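PDB 4ITA: succinate-semialdehyde dehydrogenase from Synechococcus sp., which probably oxidises succinic semialdehyde to succinate with NADP+ as the electron acceptor, as a member of the aldehyde dehydrogenase family. Local coordinates for residues I303-T308 and G340-P345; A325-L330 and T349-G354; P344-T349 and A364-V369; D376-L381 and Q402-E407. One frame throughout, in Å; residues are numbered along the deposited sequence.

Contact 1 of 4, residues I303-T308 and G340-P345. With EDO (1,2-ethanediol), chain G.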
loop_
_atom_site.group_PDB
_atom_site.type_symbol
_atom_site.label_atom_id
_atom_site.label_comp_id
_atom_site.label_asym_id
_atom_site.label_seq_id
_atom_site.Cartn_x
_atom_site.Cartn_y
_atom_site.Cartn_z
ATOM N N ILE A 303 13.884 23.382 26.036
ATOM C CA ILE A 303 13.088 23.892 24.931
ATOM C C ILE A 303 13.899 24.897 24.112
ATOM O O ILE A 303 14.233 25.974 24.606
ATOM C CB ILE A 303 11.820 24.629 25.446
ATOM C CG1 ILE A 303 11.021 23.761 26.426
ATOM C CG2 ILE A 303 10.954 25.099 24.282
ATOM C CD1 ILE A 303 10.428 22.511 25.812
ATOM N N GLY A 304 14.235 24.532 22.877
ATOM C CA GLY A 304 14.799 25.479 21.926
ATOM C C GLY A 304 13.694 26.185 21.156
ATOM O O GLY A 304 12.516 26.050 21.482
ATOM N N PRO A 305 14.064 26.934 20.113
ATOM C CA PRO A 305 13.067 27.621 19.292
ATOM C C PRO A 305 12.317 26.620 18.417
ATOM O O PRO A 305 12.839 25.536 18.149
ATOM C CB PRO A 305 13.927 28.522 18.396
ATOM C CG PRO A 305 15.199 27.726 18.220
ATOM C CD PRO A 305 15.425 27.053 19.554
ATOM N N LEU A 306 11.118 26.978 17.978
ATOM C CA LEU A 306 10.458 26.230 16.916
ATOM C C LEU A 306 11.288 26.357 15.641
ATOM O O LEU A 306 12.096 27.278 15.505
ATOM C CB LEU A 306 9.042 26.754 16.698
ATOM C CG LEU A 306 8.147 26.667 17.935
ATOM C CD1 LEU A 306 6.786 27.259 17.627
ATOM C CD2 LEU A 306 8.015 25.220 18.414
ATOM N N ALA A 307 11.088 25.453 14.695
ATOM C CA ALA A 307 12.036 25.351 13.586
ATOM C C ALA A 307 11.959 26.491 12.584
ATOM O O ALA A 307 12.959 26.816 11.947
ATOM C CB ALA A 307 11.883 24.038 12.874
ATOM N N THR A 308 10.774 27.068 12.401
ATOM C CA THR A 308 10.586 28.085 11.366
ATOM C C THR A 308 9.664 29.197 11.835
ATOM O O THR A 308 8.880 29.019 12.767
ATOM C CB THR A 308 9.972 27.502 10.063
ATOM O OG1 THR A 308 8.579 27.246 10.260
ATOM C CG2 THR A 308 10.679 26.218 9.611
ATOM N N GLY A 340 14.919 34.692 17.672
ATOM C CA GLY A 340 14.653 33.288 17.420
ATOM C C GLY A 340 13.180 32.967 17.551
ATOM O O GLY A 340 12.417 33.726 18.153
ATOM N N TYR A 341 12.773 31.829 17.003
ATOM C CA TYR A 341 11.353 31.502 16.897
ATOM C C TYR A 341 10.806 30.816 18.153
ATOM O O TYR A 341 10.253 29.718 18.076
ATOM C CB TYR A 341 11.104 30.624 15.665
ATOM C CG TYR A 341 11.773 31.117 14.402
ATOM C CD1 TYR A 341 11.710 32.456 14.029
ATOM C CD2 TYR A 341 12.485 30.242 13.589
ATOM C CE1 TYR A 341 12.330 32.904 12.875
ATOM C CE2 TYR A 341 13.105 30.680 12.437
ATOM C CZ TYR A 341 13.022 32.008 12.084
ATOM O OH TYR A 341 13.643 32.441 10.934
ATOM N N PHE A 342 10.953 31.473 19.302
ATOM C CA PHE A 342 10.635 30.866 20.587
ATOM C C PHE A 342 9.161 30.975 20.955
ATOM O O PHE A 342 8.569 32.057 20.899
ATOM C CB PHE A 342 11.501 31.470 21.697
ATOM C CG PHE A 342 12.925 30.982 21.690
ATOM C CD1 PHE A 342 13.915 31.677 21.006
ATOM C CD2 PHE A 342 13.275 29.831 22.377
ATOM C CE1 PHE A 342 15.225 31.225 21.003
ATOM C CE2 PHE A 342 14.578 29.369 22.376
ATOM C CZ PHE A 342 15.556 30.071 21.688
ATOM N N TYR A 343 8.585 29.835 21.321
ATOM C CA TYR A 343 7.233 29.753 21.869
ATOM C C TYR A 343 7.297 28.903 23.138
ATOM O O TYR A 343 7.900 27.831 23.135
ATOM C CB TYR A 343 6.273 29.131 20.850
ATOM C CG TYR A 343 4.827 29.436 21.145
ATOM C CD1 TYR A 343 4.216 30.562 20.612
ATOM C CD2 TYR A 343 4.075 28.616 21.972
ATOM C CE1 TYR A 343 2.900 30.864 20.887
ATOM C CE2 TYR A 343 2.752 28.912 22.258
ATOM C CZ TYR A 343 2.172 30.034 21.711
ATOM O OH TYR A 343 0.856 30.318 21.993
ATOM N N PRO A 344 6.703 29.383 24.241
ATOM C CA PRO A 344 6.870 28.709 25.533
ATOM C C PRO A 344 5.941 27.512 25.709
ATOM O O PRO A 344 4.889 27.451 25.067
ATOM C CB PRO A 344 6.470 29.802 26.528
ATOM C CG PRO A 344 5.412 30.552 25.805
ATOM C CD PRO A 344 5.871 30.588 24.363
ATOM N N PRO A 345 6.329 26.561 26.568
ATOM C CA PRO A 345 5.395 25.514 26.994
ATOM C C PRO A 345 4.070 26.135 27.419
ATOM O O PRO A 345 4.052 27.106 28.178
ATOM C CB PRO A 345 6.111 24.888 28.190
ATOM C CG PRO A 345 7.569 25.053 27.852
ATOM C CD PRO A 345 7.657 26.406 27.192
HETATM C C1 EDO G . 11.371 35.957 15.145
HETATM O O1 EDO G . 10.530 35.466 16.198
HETATM C C2 EDO G . 12.648 36.539 15.744
HETATM O O2 EDO G . 12.323 37.194 16.976
HETATM O O HOH W 1 10.064 27.383 21.390
#
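P305 lies flat against the phenyl ring of F342, and this pairing is a tightly packed, buried part of the contact. Its CB stands 3.9 Å from the centroid of the F342 ring and only 7° off the ring normal, a CH-pi contact over the centre of the face, while CD of P305 reaches CZ of F342 at 3.7 Å. Although CB of F342 sets out away from 303-308, chi1 of -75° puts CG beside the backbone N, and the ring beyond it lies over P305. Next to it, N of L306 donates to O of Y341 at 2.9 Å. L306 also sets its CD1 alongside CB of Y343, 3.8 Å away. At the far end I303 CG1 meets P345 CG at 4.0 Å, and in between a water bridges the chains, donating to O of G304 and accepting from N of Y343.

The Y341 end is also close-packed but lies partly exposed: C of T308 sits over the rim of one ring face, O of L306 lies at the edge in the ring plane, and an ethanediol molecule, hydrogen-bonded to O of G340, touches CD1 of Y341. The backbone at Y341 makes an inverse gamma turn, and T308 caps helix 309-325 by bonding its OG1 to N of I311. The contact joins two irregular loops by proline-aromatic and aliphatic packing plus one backbone bond, beside an N-capped helix start.

Contact 2 of 4, residues A325-L330 and T349-G354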
loop_
_atom_site.group_PDB
_atom_site.type_symbol
_atom_site.label_atom_id
_atom_site.label_comp_id
_atom_site.label_asym_id
_atom_site.label_seq_id
_atom_site.Cartn_x
_atom_site.Cartn_y
_atom_site.Cartn_z
ATOM N N ALA A 325 -12.096 32.269 21.432
ATOM C CA ALA A 325 -13.319 31.476 21.470
ATOM C C ALA A 325 -13.768 31.132 22.891
ATOM O O ALA A 325 -14.922 30.755 23.106
ATOM C CB ALA A 325 -13.153 30.207 20.654
ATOM N N GLY A 326 -12.855 31.233 23.854
ATOM C CA GLY A 326 -13.193 30.977 25.242
ATOM C C GLY A 326 -12.254 30.049 25.995
ATOM O O GLY A 326 -12.406 29.866 27.197
ATOM N N ALA A 327 -11.286 29.452 25.301
ATOM C CA ALA A 327 -10.316 28.585 25.966
ATOM C C ALA A 327 -9.511 29.383 26.977
ATOM O O ALA A 327 -9.281 30.580 26.795
ATOM C CB ALA A 327 -9.391 27.936 24.956
ATOM N N LYS A 328 -9.078 28.715 28.041
ATOM C CA LYS A 328 -8.290 29.366 29.083
ATOM C C LYS A 328 -6.824 28.973 28.984
ATOM O O LYS A 328 -6.503 27.822 28.696
ATOM C CB LYS A 328 -8.837 28.997 30.459
ATOM C CG LYS A 328 -10.293 29.390 30.645
ATOM C CD LYS A 328 -10.517 30.864 30.324
ATOM C CE LYS A 328 -11.990 31.206 30.403
ATOM N NZ LYS A 328 -12.619 30.523 31.569
ATOM N N ILE A 329 -5.945 29.940 29.214
ATOM C CA ILE A 329 -4.510 29.702 29.254
ATOM C C ILE A 329 -4.090 29.483 30.700
ATOM O O ILE A 329 -4.215 30.380 31.540
ATOM C CB ILE A 329 -3.714 30.902 28.711
ATOM C CG1 ILE A 329 -4.087 31.199 27.259
ATOM C CG2 ILE A 329 -2.211 30.645 28.837
ATOM C CD1 ILE A 329 -3.448 32.471 26.709
ATOM N N LEU A 330 -3.590 28.293 30.998
ATOM C CA LEU A 330 -3.089 28.001 32.332
ATOM C C LEU A 330 -1.623 28.417 32.434
ATOM O O LEU A 330 -1.139 28.785 33.508
ATOM C CB LEU A 330 -3.261 26.507 32.627
ATOM C CG LEU A 330 -2.965 25.984 34.033
ATOM C CD1 LEU A 330 -3.886 26.630 35.062
ATOM C CD2 LEU A 330 -3.111 24.475 34.067
ATOM N N THR A 349 -6.957 24.895 28.676
ATOM C CA THR A 349 -8.038 24.165 29.320
ATOM C C THR A 349 -9.374 24.779 28.920
ATOM O O THR A 349 -9.420 25.861 28.322
ATOM C CB THR A 349 -7.916 24.240 30.850
ATOM O OG1 THR A 349 -8.096 25.598 31.273
ATOM C CG2 THR A 349 -6.546 23.743 31.316
ATOM N N GLU A 350 -10.454 24.078 29.248
ATOM C CA GLU A 350 -11.813 24.588 29.042
ATOM C C GLU A 350 -12.040 25.040 27.606
ATOM O O GLU A 350 -12.649 26.080 27.351
ATOM C CB GLU A 350 -12.112 25.747 30.002
ATOM C CG GLU A 350 -11.927 25.414 31.467
ATOM C CD GLU A 350 -12.137 26.623 32.364
ATOM O OE1 GLU A 350 -12.854 27.557 31.944
ATOM O OE2 GLU A 350 -11.577 26.638 33.480
ATOM N N ILE A 351 -11.541 24.256 26.659
ATOM C CA ILE A 351 -11.700 24.594 25.256
ATOM C C ILE A 351 -13.149 24.358 24.845
ATOM O O ILE A 351 -13.678 23.269 25.047
ATOM C CB ILE A 351 -10.741 23.770 24.375
ATOM C CG1 ILE A 351 -9.294 23.994 24.833
ATOM C CG2 ILE A 351 -10.920 24.137 22.905
ATOM C CD1 ILE A 351 -8.331 22.929 24.366
ATOM N N PRO A 352 -13.800 25.391 24.287
ATOM C CA PRO A 352 -15.213 25.283 23.903
ATOM C C PRO A 352 -15.473 24.189 22.875
ATOM O O PRO A 352 -14.662 23.990 21.971
ATOM C CB PRO A 352 -15.510 26.650 23.279
ATOM C CG PRO A 352 -14.510 27.572 23.887
ATOM C CD PRO A 352 -13.269 26.747 24.061
ATOM N N PRO A 353 -16.607 23.485 23.014
ATOM C CA PRO A 353 -17.064 22.499 22.033
ATOM C C PRO A 353 -17.107 23.139 20.653
ATOM O O PRO A 353 -17.576 24.269 20.528
ATOM C CB PRO A 353 -18.490 22.186 22.497
ATOM C CG PRO A 353 -18.485 22.474 23.953
ATOM C CD PRO A 353 -17.542 23.620 24.146
ATOM N N GLY A 354 -16.600 22.448 19.639
ATOM C CA GLY A 354 -16.649 22.961 18.281
ATOM C C GLY A 354 -15.560 23.950 17.899
ATOM O O GLY A 354 -15.532 24.435 16.765
HETATM O O HOH W 2 -14.736 27.803 28.070
#
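K328 and E350 both start with CG beside the backbone N (chi1 -59° and -56°), but the lysine then bends at chi2 and again at chi4, which places NZ, whereas the glutamate runs on extended, and the two chains cross obliquely. Their ends meet in a salt bridge of 3.0 Å between NZ of K328 and OE1 of E350, the ammonium lying on the syn side of the oxygen but well out of the carboxylate plane. OE1 also rests 3.4 Å from CG of K328, which lays the carboxylate against the aliphatic part of the lysine.

Beneath this exposed pair K328 and T349 form an antiparallel hydrogen-bonded pair: N of K328 gives to O of T349 at 2.9 Å, and N of T349 gives to O of K328 at 3.0 Å. A water donates to both O of G326 and O of E350 where the strands part. CB of A327 lies 3.9 Å from CG1 of I351. Farther along, the ring of P352 covers the end of helix 309-325, with CG 3.3 Å from O of A325 and CD 3.6 Å from N of A327. An alanine at P352 would probably leave the carbonyl of A325 and N of A327 without the ring that covers them, and the chain freer to turn.

G326, with positive phi, ends the helix in a Schellman motif and leads directly into edge strand 328-331, paired antiparallel with strand 346-349 of the mixed sheet.

Contact 3 of 4, residues P344-T349 and A364-V369; sequences PPTILT and APVAMV
T346 and V366 stand side by side on one face of two parallel strands, their side chains pointing the same way. With CG1 of V366 anti to the backbone N (chi1 180°), that methyl lies 3.9 Å from CG2 of T346, and it also meets CD1 of L348 at 4.1 Å, where the leucine passes slantwise across the valine. On the other face I347 and V369 meet at an angle through their CG2 methyls, 3.7 Å apart, while the small A367 lies beside I347.

The backbones run at 22° to each other in parallel register. N of T346 bonds to O of P365, and N of A367 to O of T346; N of L348 then meets O of A367 at 2.9 Å, and N of V369 bonds to O of L348. OG1 of T346, beside its backbone N, bonds O of P344, and N of G333 is a further partner.

Helix 274-289 covers the I347 and A367 face through F288, and helix 309-325 packs on V366 through I315 and V319. The chemistry thus largely separates: peptide groups pair in the ladder and also satisfy the buried T346 hydroxyl, and aliphatic branches fill both sides, as expected for buried strands of an alpha/beta sheet.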
loop_
_atom_site.group_PDB
_atom_site.type_symbol
_atom_site.label_atom_id
_atom_site.label_comp_id
_atom_site.label_asym_id
_atom_site.label_seq_id
_atom_site.Cartn_x
_atom_site.Cartn_y
_atom_site.Cartn_z
ATOM N N PRO A 344 6.703 29.383 24.241
ATOM C CA PRO A 344 6.870 28.709 25.533
ATOM C C PRO A 344 5.941 27.512 25.709
ATOM O O PRO A 344 4.889 27.451 25.067
ATOM C CB PRO A 344 6.470 29.802 26.528
ATOM C CG PRO A 344 5.412 30.552 25.805
ATOM C CD PRO A 344 5.871 30.588 24.363
ATOM N N PRO A 345 6.329 26.561 26.568
ATOM C CA PRO A 345 5.395 25.514 26.994
ATOM C C PRO A 345 4.070 26.135 27.419
ATOM O O PRO A 345 4.052 27.106 28.178
ATOM C CB PRO A 345 6.111 24.888 28.190
ATOM C CG PRO A 345 7.569 25.053 27.852
ATOM C CD PRO A 345 7.657 26.406 27.192
ATOM N N THR A 346 2.976 25.577 26.917
ATOM C CA THR A 346 1.664 26.180 27.068
ATOM C C THR A 346 0.645 25.104 27.407
ATOM O O THR A 346 0.724 23.985 26.903
ATOM C CB THR A 346 1.249 26.893 25.763
ATOM O OG1 THR A 346 2.156 27.966 25.491
ATOM C CG2 THR A 346 -0.172 27.453 25.840
ATOM N N ILE A 347 -0.310 25.444 28.271
ATOM C CA ILE A 347 -1.402 24.539 28.595
ATOM C C ILE A 347 -2.720 25.267 28.415
ATOM O O ILE A 347 -2.909 26.355 28.974
ATOM C CB ILE A 347 -1.297 24.002 30.039
ATOM C CG1 ILE A 347 0.013 23.223 30.236
ATOM C CG2 ILE A 347 -2.519 23.144 30.383
ATOM C CD1 ILE A 347 0.314 22.878 31.689
ATOM N N LEU A 348 -3.606 24.678 27.612
ATOM C CA LEU A 348 -4.950 25.204 27.375
ATOM C C LEU A 348 -5.986 24.286 28.002
ATOM O O LEU A 348 -5.911 23.055 27.880
ATOM C CB LEU A 348 -5.233 25.326 25.874
ATOM C CG LEU A 348 -4.271 26.162 25.023
ATOM C CD1 LEU A 348 -4.661 26.095 23.553
ATOM C CD2 LEU A 348 -4.208 27.602 25.508
ATOM N N THR A 349 -6.957 24.895 28.676
ATOM C CA THR A 349 -8.038 24.165 29.320
ATOM C C THR A 349 -9.374 24.779 28.920
ATOM O O THR A 349 -9.420 25.861 28.322
ATOM C CB THR A 349 -7.916 24.240 30.850
ATOM O OG1 THR A 349 -8.096 25.598 31.273
ATOM C CG2 THR A 349 -6.546 23.743 31.316
ATOM N N ALA A 364 4.012 22.084 18.432
ATOM C CA ALA A 364 4.647 23.052 19.311
ATOM C C ALA A 364 4.334 22.555 20.721
ATOM O O ALA A 364 3.472 21.694 20.882
ATOM C CB ALA A 364 4.038 24.434 19.075
ATOM N N PRO A 365 5.008 23.093 21.755
ATOM C CA PRO A 365 4.811 22.498 23.087
ATOM C C PRO A 365 3.558 23.014 23.791
ATOM O O PRO A 365 3.647 23.640 24.854
ATOM C CB PRO A 365 6.070 22.925 23.842
ATOM C CG PRO A 365 6.431 24.248 23.225
ATOM C CD PRO A 365 6.073 24.117 21.760
ATOM N N VAL A 366 2.403 22.736 23.195
ATOM C CA VAL A 366 1.128 23.275 23.647
ATOM C C VAL A 366 0.181 22.118 23.927
ATOM O O VAL A 366 -0.236 21.409 23.005
ATOM C CB VAL A 366 0.508 24.216 22.582
ATOM C CG1 VAL A 366 -0.841 24.779 23.053
ATOM C CG2 VAL A 366 1.474 25.340 22.239
ATOM N N ALA A 367 -0.153 21.916 25.198
ATOM C CA ALA A 367 -1.023 20.813 25.596
ATOM C C ALA A 367 -2.466 21.268 25.691
ATOM O O ALA A 367 -2.740 22.297 26.302
ATOM C CB ALA A 367 -0.580 20.266 26.931
ATOM N N MET A 368 -3.383 20.511 25.089
ATOM C CA MET A 368 -4.816 20.683 25.338
ATOM C C MET A 368 -5.224 19.706 26.436
ATOM O O MET A 368 -4.828 18.540 26.400
ATOM C CB MET A 368 -5.644 20.428 24.065
ATOM C CG MET A 368 -5.434 21.430 22.928
ATOM S SD MET A 368 -6.541 21.225 21.469
ATOM C CE MET A 368 -5.556 20.103 20.449
ATOM N N VAL A 369 -5.999 20.164 27.418
ATOM C CA VAL A 369 -6.383 19.307 28.539
ATOM C C VAL A 369 -7.898 19.185 28.624
ATOM O O VAL A 369 -8.620 20.168 28.445
ATOM C CB VAL A 369 -5.815 19.840 29.875
ATOM C CG1 VAL A 369 -6.174 18.908 31.031
ATOM C CG2 VAL A 369 -4.305 19.997 29.775
#

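Contact 4 of 4, residues D376-L381 and Q402-E407. With EDO (1,2-ethanediol), chain L.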
loop_
_atom_site.group_PDB
_atom_site.type_symbol
_atom_site.label_atom_id
_atom_site.label_comp_id
_atom_site.label_asym_id
_atom_site.label_seq_id
_atom_site.Cartn_x
_atom_site.Cartn_y
_atom_site.Cartn_z
ATOM N N ASP A 376 -15.829 4.976 28.746
ATOM C CA ASP A 376 -16.478 5.194 27.456
ATOM C C ASP A 376 -16.234 6.618 26.965
ATOM O O ASP A 376 -15.951 6.842 25.788
ATOM C CB ASP A 376 -17.985 4.916 27.520
ATOM C CG ASP A 376 -18.318 3.434 27.544
ATOM O OD1 ASP A 376 -17.401 2.607 27.455
ATOM O OD2 ASP A 376 -19.519 3.098 27.646
ATOM N N GLN A 377 -16.333 7.584 27.870
ATOM C CA GLN A 377 -16.145 8.984 27.498
ATOM C C GLN A 377 -14.692 9.245 27.105
ATOM O O GLN A 377 -14.415 9.989 26.174
ATOM C CB GLN A 377 -16.560 9.895 28.654
ATOM C CG GLN A 377 -16.600 11.372 28.312
ATOM C CD GLN A 377 -16.897 12.240 29.529
ATOM O OE1 GLN A 377 -17.256 11.732 30.593
ATOM N NE2 GLN A 377 -16.742 13.550 29.377
ATOM N N ALA A 378 -13.766 8.614 27.813
ATOM C CA ALA A 378 -12.342 8.762 27.503
ATOM C C ALA A 378 -12.018 8.260 26.097
ATOM O O ALA A 378 -11.312 8.921 25.335
ATOM C CB ALA A 378 -11.508 8.027 28.516
ATOM N N ILE A 379 -12.536 7.089 25.756
ATOM C CA ILE A 379 -12.290 6.504 24.446
ATOM C C ILE A 379 -12.948 7.330 23.338
ATOM O O ILE A 379 -12.335 7.607 22.304
ATOM C CB ILE A 379 -12.744 5.029 24.427
ATOM C CG1 ILE A 379 -11.829 4.213 25.346
ATOM C CG2 ILE A 379 -12.738 4.476 23.003
ATOM C CD1 ILE A 379 -12.344 2.829 25.691
ATOM N N ALA A 380 -14.188 7.751 23.555
ATOM C CA ALA A 380 -14.871 8.570 22.563
ATOM C C ALA A 380 -14.104 9.862 22.282
ATOM O O ALA A 380 -13.931 10.261 21.127
ATOM C CB ALA A 380 -16.298 8.876 23.007
ATOM N N LEU A 381 -13.645 10.529 23.338
ATOM C CA LEU A 381 -12.939 11.785 23.159
ATOM C C LEU A 381 -11.585 11.543 22.506
ATOM O O LEU A 381 -11.166 12.292 21.618
ATOM C CB LEU A 381 -12.776 12.505 24.501
ATOM C CG LEU A 381 -12.039 13.843 24.474
ATOM C CD1 LEU A 381 -12.711 14.803 23.515
ATOM C CD2 LEU A 381 -12.005 14.433 25.867
ATOM N N GLN A 402 -7.144 -3.476 28.550
ATOM C CA GLN A 402 -7.585 -4.192 27.358
ATOM C C GLN A 402 -8.557 -3.378 26.512
ATOM O O GLN A 402 -8.469 -3.385 25.283
ATOM C CB GLN A 402 -8.162 -5.561 27.723
ATOM C CG GLN A 402 -7.094 -6.548 28.207
ATOM C CD GLN A 402 -5.932 -6.698 27.223
ATOM O OE1 GLN A 402 -6.138 -6.979 26.043
ATOM N NE2 GLN A 402 -4.705 -6.512 27.712
ATOM N N ARG A 403 -9.470 -2.656 27.149
ATOM C CA ARG A 403 -10.383 -1.810 26.389
ATOM C C ARG A 403 -9.648 -0.682 25.666
ATOM O O ARG A 403 -9.961 -0.386 24.511
ATOM C CB ARG A 403 -11.511 -1.263 27.266
ATOM C CG ARG A 403 -12.575 -2.306 27.601
ATOM C CD ARG A 403 -13.898 -1.656 27.991
ATOM N NE ARG A 403 -14.443 -0.819 26.924
ATOM C CZ ARG A 403 -15.355 0.132 27.108
ATOM N NH1 ARG A 403 -15.822 0.378 28.325
ATOM N NH2 ARG A 403 -15.792 0.847 26.080
ATOM N N PHE A 404 -8.673 -0.063 26.329
ATOM C CA PHE A 404 -7.871 0.970 25.680
ATOM C C PHE A 404 -7.106 0.393 24.482
ATOM O O PHE A 404 -7.117 0.977 23.392
ATOM C CB PHE A 404 -6.886 1.601 26.672
ATOM C CG PHE A 404 -7.498 2.639 27.584
ATOM C CD1 PHE A 404 -8.225 3.709 27.072
ATOM C CD2 PHE A 404 -7.312 2.565 28.963
ATOM C CE1 PHE A 404 -8.769 4.677 27.923
ATOM C CE2 PHE A 404 -7.848 3.529 29.810
ATOM C CZ PHE A 404 -8.577 4.584 29.290
ATOM N N ILE A 405 -6.442 -0.745 24.685
ATOM C CA ILE A 405 -5.712 -1.408 23.602
ATOM C C ILE A 405 -6.629 -1.709 22.420
ATOM O O ILE A 405 -6.281 -1.451 21.268
ATOM C CB ILE A 405 -5.046 -2.710 24.100
ATOM C CG1 ILE A 405 -3.889 -2.379 25.038
ATOM C CG2 ILE A 405 -4.563 -3.558 22.925
ATOM C CD1 ILE A 405 -3.378 -3.563 25.836
ATOM N N GLN A 406 -7.809 -2.241 22.705
ATOM C CA GLN A 406 -8.711 -2.675 21.651
ATOM C C GLN A 406 -9.409 -1.519 20.944
ATOM O O GLN A 406 -9.612 -1.556 19.728
ATOM C CB GLN A 406 -9.750 -3.651 22.218
ATOM C CG GLN A 406 -9.155 -4.986 22.640
ATOM C CD GLN A 406 -8.618 -5.783 21.468
ATOM O OE1 GLN A 406 -9.268 -5.884 20.427
ATOM N NE2 GLN A 406 -7.423 -6.346 21.625
ATOM N N GLU A 407 -9.770 -0.487 21.697
ATOM C CA GLU A 407 -10.718 0.501 21.197
ATOM C C GLU A 407 -10.157 1.867 20.824
ATOM O O GLU A 407 -10.851 2.648 20.177
ATOM C CB GLU A 407 -11.885 0.659 22.176
ATOM C CG GLU A 407 -12.650 -0.631 22.416
ATOM C CD GLU A 407 -13.716 -0.497 23.487
ATOM O OE1 GLU A 407 -14.329 0.586 23.588
ATOM O OE2 GLU A 407 -13.927 -1.484 24.224
HETATM C C1 EDO L . -21.628 4.894 30.747
HETATM O O1 EDO L . -20.321 5.323 30.347
HETATM C C2 EDO L . -22.066 3.769 29.825
HETATM O O2 EDO L . -21.835 4.160 28.465
#
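OD1 of D376 is gripped by two nitrogens of one guanidinium: NH2 of R403 at 2.8 Å and NH1 of R403 at 2.9 Å. The oxygen lies in the guanidinium plane, while the carboxylate as a whole is turned 78° against that plane, and the two nitrogens come to OD1 from opposite faces of the carboxylate. OD2 of D376 takes a bond from a bound ethanediol.

R403 has a second acid on its own helix. NE donates to OE2 of E407 at 2.8 Å and NH2 to OE1 of E407 at 2.9 Å, a side-on pair with one nitrogen to each oxygen. The bend at chi3 (60°) turns NE away from an extended course, and the guanidinium is held flat by four bonds between two carboxylates. The arginine probably offsets the repulsion between those acids, as OD1 of D376 and OE1 of E407 lie 5.3 Å apart. A leucine in place of R403 would probably leave D376 and E407 without their shared cation and break the charged link between the helices.

I379 and F404 supply the apolar part: CG1 of I379 comes within 4.0 Å of CE1 of F404, and CB of A378 lies at the edge of that ring. CD1 of I379 also lies over one face of the guanidinium.

The axes of segments 376-381 and 402-407 approach to 10.9 Å, at 25° and in the same general direction. F404 and A378 both pack on V238 of strand 235-239, and helix 398-407 meets the second subunit, K451 of which bonds O of I405 and Q121 of which bonds O of Q406.

Overall arrangement
Contacts 1 and 3 are buried, contact 4 is partly so, and contact 2 lies at the surface. Contacts 2 and 3 hold one end of the seven-stranded sheet: strand 346-349 pairs antiparallel with 328-331 and parallel with 366-372, T349 belongs to both, and I351 packs on M368. Contact 1 leads into this sheet through P344 and P345, and its Y343 and L306 touch V366 and P365. Contact 4 stands apart, about 7 Å from contact 3 at the nearest atoms, although helix 375-383 directly follows strand 366-372. Chemistry changes with place: rings and a proline in contact 1, a backbone ladder with aliphatic branches in contact 3, salt bridges at the outer parts of contacts 2 and 4.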